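Local coordinates for phenylacetaldehyde dehydrogenase (PDB 4O5H), which probably catalyses the NAD+-dependent oxidation of phenylacetaldehyde to phenylacetate, as a member of the aldehyde dehydrogenase family, at residues A[165-178]-A[498-511]. Residues are numbered along the deposited sequence; the frame is centred on the assembly and turned at random. Where two conformers were deposited one is given.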
loop_
_atom_site.group_PDB
_atom_site.type_symbol
_atom_site.label_atom_id
_atom_site.label_comp_id
_atom_site.label_asym_id
_atom_site.label_seq_id
_atom_site.Cartn_x
_atom_site.Cartn_y
_atom_site.Cartn_z
ATOM N N GLU A 165 3.783 19.749 27.572
ATOM C CA GLU A 165 5.134 19.204 27.669
ATOM C C GLU A 165 5.086 17.798 27.077
ATOM O O GLU A 165 4.942 16.805 27.788
ATOM C CB GLU A 165 5.625 19.211 29.116
ATOM C CG GLU A 165 5.888 20.630 29.635
ATOM C CD GLU A 165 6.343 20.653 31.064
ATOM O OE1 GLU A 165 5.493 20.530 31.970
ATOM O OE2 GLU A 165 7.567 20.769 31.256
ATOM N N ILE A 166 5.174 17.776 25.760
ATOM C CA ILE A 166 5.025 16.575 24.957
ATOM C C ILE A 166 6.328 16.331 24.188
ATOM O O ILE A 166 6.833 17.242 23.549
ATOM C CB ILE A 166 3.877 16.741 23.954
ATOM C CG1 ILE A 166 2.553 16.932 24.698
ATOM C CG2 ILE A 166 3.809 15.563 23.016
ATOM C CD1 ILE A 166 2.123 15.745 25.539
ATOM N N PHE A 167 6.852 15.108 24.315
ATOM C CA PHE A 167 7.972 14.650 23.522
ATOM C C PHE A 167 7.417 13.618 22.543
ATOM O O PHE A 167 6.899 12.615 22.983
ATOM C CB PHE A 167 9.018 14.033 24.430
ATOM C CG PHE A 167 10.146 13.374 23.694
ATOM C CD1 PHE A 167 11.000 14.137 22.885
ATOM C CD2 PHE A 167 10.381 12.020 23.830
ATOM C CE1 PHE A 167 12.052 13.539 22.211
ATOM C CE2 PHE A 167 11.437 11.408 23.168
ATOM C CZ PHE A 167 12.270 12.164 22.341
ATOM N N ALA A 168 7.547 13.864 21.241
ATOM C CA ALA A 168 6.904 13.037 20.203
ATOM C C ALA A 168 7.831 12.738 19.028
ATOM O O ALA A 168 8.626 13.594 18.642
ATOM C CB ALA A 168 5.660 13.746 19.684
ATOM N N TYR A 169 7.811 11.489 18.577
ATOM C CA TYR A 169 8.699 10.991 17.547
ATOM C C TYR A 169 8.118 9.767 16.877
ATOM O O TYR A 169 7.117 9.265 17.304
ATOM C CB TYR A 169 10.082 10.685 18.107
ATOM C CG TYR A 169 10.165 9.558 19.121
ATOM C CD1 TYR A 169 9.936 9.784 20.482
ATOM C CD2 TYR A 169 10.506 8.272 18.732
ATOM C CE1 TYR A 169 10.006 8.742 21.402
ATOM C CE2 TYR A 169 10.602 7.215 19.667
ATOM C CZ TYR A 169 10.348 7.473 21.003
ATOM O OH TYR A 169 10.427 6.466 21.920
ATOM N N THR A 170 8.694 9.384 15.740
ATOM C CA THR A 170 8.351 8.178 15.029
ATOM C C THR A 170 9.550 7.227 15.006
ATOM O O THR A 170 10.730 7.665 14.988
ATOM C CB THR A 170 7.847 8.430 13.589
ATOM O OG1 THR A 170 8.893 9.019 12.821
ATOM C CG2 THR A 170 6.634 9.348 13.595
ATOM N N ARG A 171 9.245 5.943 15.066
ATOM C CA ARG A 171 10.200 4.843 14.920
ATOM C C ARG A 171 9.854 4.085 13.711
ATOM O O ARG A 171 8.661 3.888 13.411
ATOM C CB ARG A 171 10.005 3.794 15.983
ATOM C CG ARG A 171 10.434 4.170 17.337
ATOM C CD ARG A 171 9.955 3.179 18.404
ATOM N NE ARG A 171 10.225 1.780 18.136
ATOM C CZ ARG A 171 11.368 1.145 18.348
ATOM N NH1 ARG A 171 12.422 1.754 18.878
ATOM N NH2 ARG A 171 11.448 -0.125 18.036
ATOM N N LYS A 172 10.856 3.612 12.992
ATOM C CA LYS A 172 10.578 2.777 11.856
ATOM C C LYS A 172 10.946 1.363 12.261
ATOM O O LYS A 172 12.072 1.123 12.654
ATOM C CB LYS A 172 11.308 3.293 10.618
ATOM C CG LYS A 172 10.702 4.572 10.108
ATOM C CD LYS A 172 11.263 4.946 8.757
ATOM C CE LYS A 172 10.657 6.262 8.282
ATOM N NZ LYS A 172 11.489 6.749 7.129
ATOM N N GLU A 173 9.966 0.474 12.320
ATOM C CA GLU A 173 10.226 -0.884 12.740
ATOM C C GLU A 173 10.145 -1.763 11.510
ATOM O O GLU A 173 9.481 -1.405 10.549
ATOM C CB GLU A 173 9.191 -1.289 13.769
ATOM C CG GLU A 173 9.237 -0.355 14.991
ATOM C CD GLU A 173 8.308 -0.783 16.110
ATOM O OE1 GLU A 173 7.352 -1.531 15.839
ATOM O OE2 GLU A 173 8.545 -0.334 17.265
ATOM N N PRO A 174 10.849 -2.883 11.501
ATOM C CA PRO A 174 10.653 -3.794 10.361
ATOM C C PRO A 174 9.183 -4.218 10.261
ATOM O O PRO A 174 8.533 -4.421 11.278
ATOM C CB PRO A 174 11.522 -5.011 10.692
ATOM C CG PRO A 174 12.030 -4.808 12.066
ATOM C CD PRO A 174 11.748 -3.417 12.511
ATOM N N VAL A 175 8.678 -4.357 9.048
ATOM C CA VAL A 175 7.275 -4.745 8.910
ATOM C C VAL A 175 7.058 -6.124 9.526
ATOM O O VAL A 175 5.980 -6.404 10.028
ATOM C CB VAL A 175 6.761 -4.573 7.477
ATOM C CG1 VAL A 175 7.403 -5.562 6.501
ATOM C CG2 VAL A 175 5.250 -4.649 7.440
ATOM N N GLY A 176 8.095 -6.980 9.462
ATOM C CA GLY A 176 8.046 -8.309 10.048
ATOM C C GLY A 176 8.470 -9.430 9.118
ATOM O O GLY A 176 9.550 -9.391 8.543
ATOM N N VAL A 177 7.606 -10.418 8.964
ATOM C CA VAL A 177 7.854 -11.538 8.086
ATOM C C VAL A 177 7.280 -11.220 6.693
ATOM O O VAL A 177 6.101 -10.880 6.545
ATOM C CB VAL A 177 7.193 -12.802 8.650
ATOM C CG1 VAL A 177 7.344 -13.958 7.701
ATOM C CG2 VAL A 177 7.795 -13.167 10.014
ATOM N N VAL A 178 8.104 -11.353 5.673
ATOM C CA VAL A 178 7.723 -11.015 4.314
ATOM C C VAL A 178 7.624 -12.273 3.484
ATOM O O VAL A 178 8.587 -13.055 3.398
ATOM C CB VAL A 178 8.760 -10.074 3.688
ATOM C CG1 VAL A 178 8.405 -9.732 2.249
ATOM C CG2 VAL A 178 8.888 -8.795 4.513
ATOM N N ASP A 498 11.426 2.275 3.002
ATOM C CA ASP A 498 10.276 2.719 3.797
ATOM C C ASP A 498 9.112 1.740 3.712
ATOM O O ASP A 498 8.367 1.575 4.658
ATOM C CB ASP A 498 9.819 4.139 3.393
ATOM C CG ASP A 498 10.877 5.226 3.713
ATOM O OD1 ASP A 498 11.694 5.073 4.662
ATOM O OD2 ASP A 498 10.886 6.249 2.972
ATOM N N GLN A 499 8.937 1.095 2.574
ATOM C CA GLN A 499 7.849 0.139 2.409
ATOM C C GLN A 499 8.070 -1.216 3.074
ATOM O O GLN A 499 7.164 -2.037 3.090
ATOM C CB GLN A 499 7.537 -0.013 0.916
ATOM C CG GLN A 499 7.026 1.328 0.345
ATOM C CD GLN A 499 6.553 1.246 -1.112
ATOM O OE1 GLN A 499 6.260 0.150 -1.610
ATOM N NE2 GLN A 499 6.486 2.407 -1.790
ATOM N N TYR A 500 9.268 -1.470 3.587
ATOM C CA TYR A 500 9.522 -2.674 4.407
ATOM C C TYR A 500 9.579 -2.326 5.903
ATOM O O TYR A 500 9.970 -3.153 6.729
ATOM C CB TYR A 500 10.808 -3.363 3.976
ATOM C CG TYR A 500 10.648 -4.258 2.762
ATOM C CD1 TYR A 500 10.468 -3.725 1.495
ATOM C CD2 TYR A 500 10.701 -5.628 2.887
ATOM C CE1 TYR A 500 10.313 -4.544 0.373
ATOM C CE2 TYR A 500 10.570 -6.464 1.768
ATOM C CZ TYR A 500 10.368 -5.901 0.513
ATOM O OH TYR A 500 10.233 -6.736 -0.574
ATOM N N THR A 501 9.207 -1.084 6.239
ATOM C CA THR A 501 9.059 -0.684 7.607
ATOM C C THR A 501 7.611 -0.315 7.919
ATOM O O THR A 501 6.826 -0.052 7.028
ATOM C CB THR A 501 9.929 0.517 7.975
ATOM O OG1 THR A 501 9.485 1.669 7.278
ATOM C CG2 THR A 501 11.380 0.247 7.694
ATOM N N GLU A 502 7.289 -0.360 9.215
ATOM C CA GLU A 502 6.008 0.043 9.751
ATOM C C GLU A 502 6.312 1.164 10.753
ATOM O O GLU A 502 7.200 1.037 11.586
ATOM C CB GLU A 502 5.337 -1.150 10.436
ATOM C CG GLU A 502 3.892 -0.906 10.875
ATOM C CD GLU A 502 2.867 -1.064 9.795
ATOM O OE1 GLU A 502 3.113 -1.849 8.855
ATOM O OE2 GLU A 502 1.762 -0.477 9.925
ATOM N N SER A 503 5.627 2.297 10.608
ATOM C CA SER A 503 5.919 3.467 11.402
ATOM C C SER A 503 5.146 3.392 12.724
ATOM O O SER A 503 3.946 3.074 12.744
ATOM C CB SER A 503 5.516 4.715 10.619
ATOM O OG SER A 503 5.899 5.901 11.277
ATOM N N LYS A 504 5.825 3.638 13.826
ATOM C CA LYS A 504 5.206 3.727 15.140
ATOM C C LYS A 504 5.397 5.144 15.651
ATOM O O LYS A 504 6.542 5.584 15.838
ATOM C CB LYS A 504 5.828 2.710 16.112
ATOM C CG LYS A 504 5.359 2.836 17.572
ATOM C CD LYS A 504 6.052 1.861 18.508
ATOM C CE LYS A 504 5.533 0.456 18.340
ATOM N NZ LYS A 504 6.426 -0.544 19.021
ATOM N N SER A 505 4.306 5.849 15.897
ATOM C CA SER A 505 4.385 7.138 16.550
ATOM C C SER A 505 4.446 6.936 18.083
ATOM O O SER A 505 3.772 6.087 18.617
ATOM C CB SER A 505 3.195 7.994 16.195
ATOM O OG SER A 505 3.221 8.328 14.837
ATOM N N VAL A 506 5.261 7.744 18.753
ATOM C CA VAL A 506 5.417 7.710 20.191
ATOM C C VAL A 506 5.200 9.122 20.723
ATOM O O VAL A 506 5.808 10.072 20.217
ATOM C CB VAL A 506 6.828 7.223 20.582
ATOM C CG1 VAL A 506 6.970 7.113 22.098
ATOM C CG2 VAL A 506 7.096 5.856 19.944
ATOM N N MET A 507 4.365 9.262 21.742
ATOM C CA MET A 507 4.040 10.567 22.270
ATOM C C MET A 507 4.006 10.503 23.775
ATOM O O MET A 507 3.136 9.876 24.352
ATOM C CB MET A 507 2.679 11.026 21.725
ATOM C CG MET A 507 2.275 12.435 22.141
ATOM S SD MET A 507 0.583 12.868 21.624
ATOM C CE MET A 507 0.705 13.831 20.166
ATOM N N MET A 508 4.960 11.177 24.400
ATOM C CA MET A 508 5.164 11.115 25.841
ATOM C C MET A 508 4.817 12.450 26.484
ATOM O O MET A 508 5.373 13.482 26.138
ATOM C CB MET A 508 6.600 10.813 26.152
ATOM C CG MET A 508 7.142 9.571 25.484
ATOM S SD MET A 508 8.587 8.923 26.342
ATOM C CE MET A 508 9.083 7.598 25.278
ATOM N N ASN A 509 3.901 12.415 27.437
ATOM C CA ASN A 509 3.610 13.578 28.246
ATOM C C ASN A 509 4.513 13.528 29.467
ATOM O O ASN A 509 4.329 12.677 30.351
ATOM C CB ASN A 509 2.156 13.579 28.665
ATOM C CG ASN A 509 1.818 14.699 29.628
ATOM O OD1 ASN A 509 2.551 15.636 29.850
ATOM N ND2 ASN A 509 0.647 14.577 30.215
ATOM N N TYR A 510 5.477 14.428 29.508
ATOM C CA TYR A 510 6.450 14.402 30.585
ATOM C C TYR A 510 6.229 15.499 31.639
ATOM O O TYR A 510 7.125 15.825 32.387
ATOM C CB TYR A 510 7.849 14.470 30.001
ATOM C CG TYR A 510 8.206 15.718 29.254
ATOM C CD1 TYR A 510 8.769 16.808 29.905
ATOM C CD2 TYR A 510 8.055 15.791 27.858
ATOM C CE1 TYR A 510 9.151 17.947 29.207
ATOM C CE2 TYR A 510 8.440 16.916 27.154
ATOM C CZ TYR A 510 9.008 17.974 27.842
ATOM O OH TYR A 510 9.352 19.095 27.167
ATOM N N ALA A 511 5.043 16.085 31.657
ATOM C CA ALA A 511 4.757 17.206 32.527
ATOM C C ALA A 511 4.770 16.695 33.976
ATOM O O ALA A 511 4.421 15.562 34.192
ATOM C CB ALA A 511 3.395 17.795 32.186
ATOM O OXT ALA A 511 5.177 17.349 34.942
HETATM O O HOH W 1 1.873 18.153 28.831
HETATM O O HOH W 2 9.817 21.145 29.022
HETATM O O HOH W 3 6.163 -3.471 17.390
HETATM O O HOH W 4 3.644 -4.651 10.485
#
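Strands 166-174 and 501-509 run antiparallel as neighbouring strands of a twisted sheet, their axes 146° apart, Phe167, Tyr169, Arg171 and Glu173 each exchanging a pair of backbone hydrogen bonds with Met508, Val506, Lys504 and Glu502 in turn. The same residues carry the side chains of one face. There the Tyr169 ring lies alongside Val506, whose CB sits over one ring face, 3.7 Å from the centroid, in a CH-pi contact. With chi1 at 65°, the ring swings across toward the partner strand, and Met508 CE meets its edge, 3.8 Å from Tyr169 OH. Farther along, Glu173 OE2 gathers three donors. Lys504 NZ, at 2.8 Å, takes the syn lone pair of Glu173 OE2, whereas Arg171 approaches side-on from the anti side, NE and NH2 both meeting this one oxygen. The Arg171 and Lys504 side chains run side by side, and the shared carboxylate probably offsets the closeness of their charges. Lys504 NZ also bonds to the backbone oxygens of Val458 and Ile461 of the second subunit. On the other face, Lys172 stretches out to a salt bridge with Asp498, its NZ 3.0 Å from OD1 and above the carboxylate plane. Ile166 CG2 packs on Met507 CG at 3.6 Å. At the far end, Glu165 CB sits over one face of the Tyr510 ring, offset toward the rim, 3.8 Å from the ring centroid in a CH-pi contact, and Tyr510 N bonds to Glu165 O; Asn509 OD1 accepts from Ala511 N in an Asx turn. Beyond the other end of the pair, Tyr500 touches Val178 and packs against helix 187-201. Strand 153-154 pairs with 166-174, making the arm three-stranded within the chain, and residues 505-508 pair in parallel with a strand of the second subunit. This protruding beta arm is the oligomerisation element characteristic of the aldehyde dehydrogenase fold.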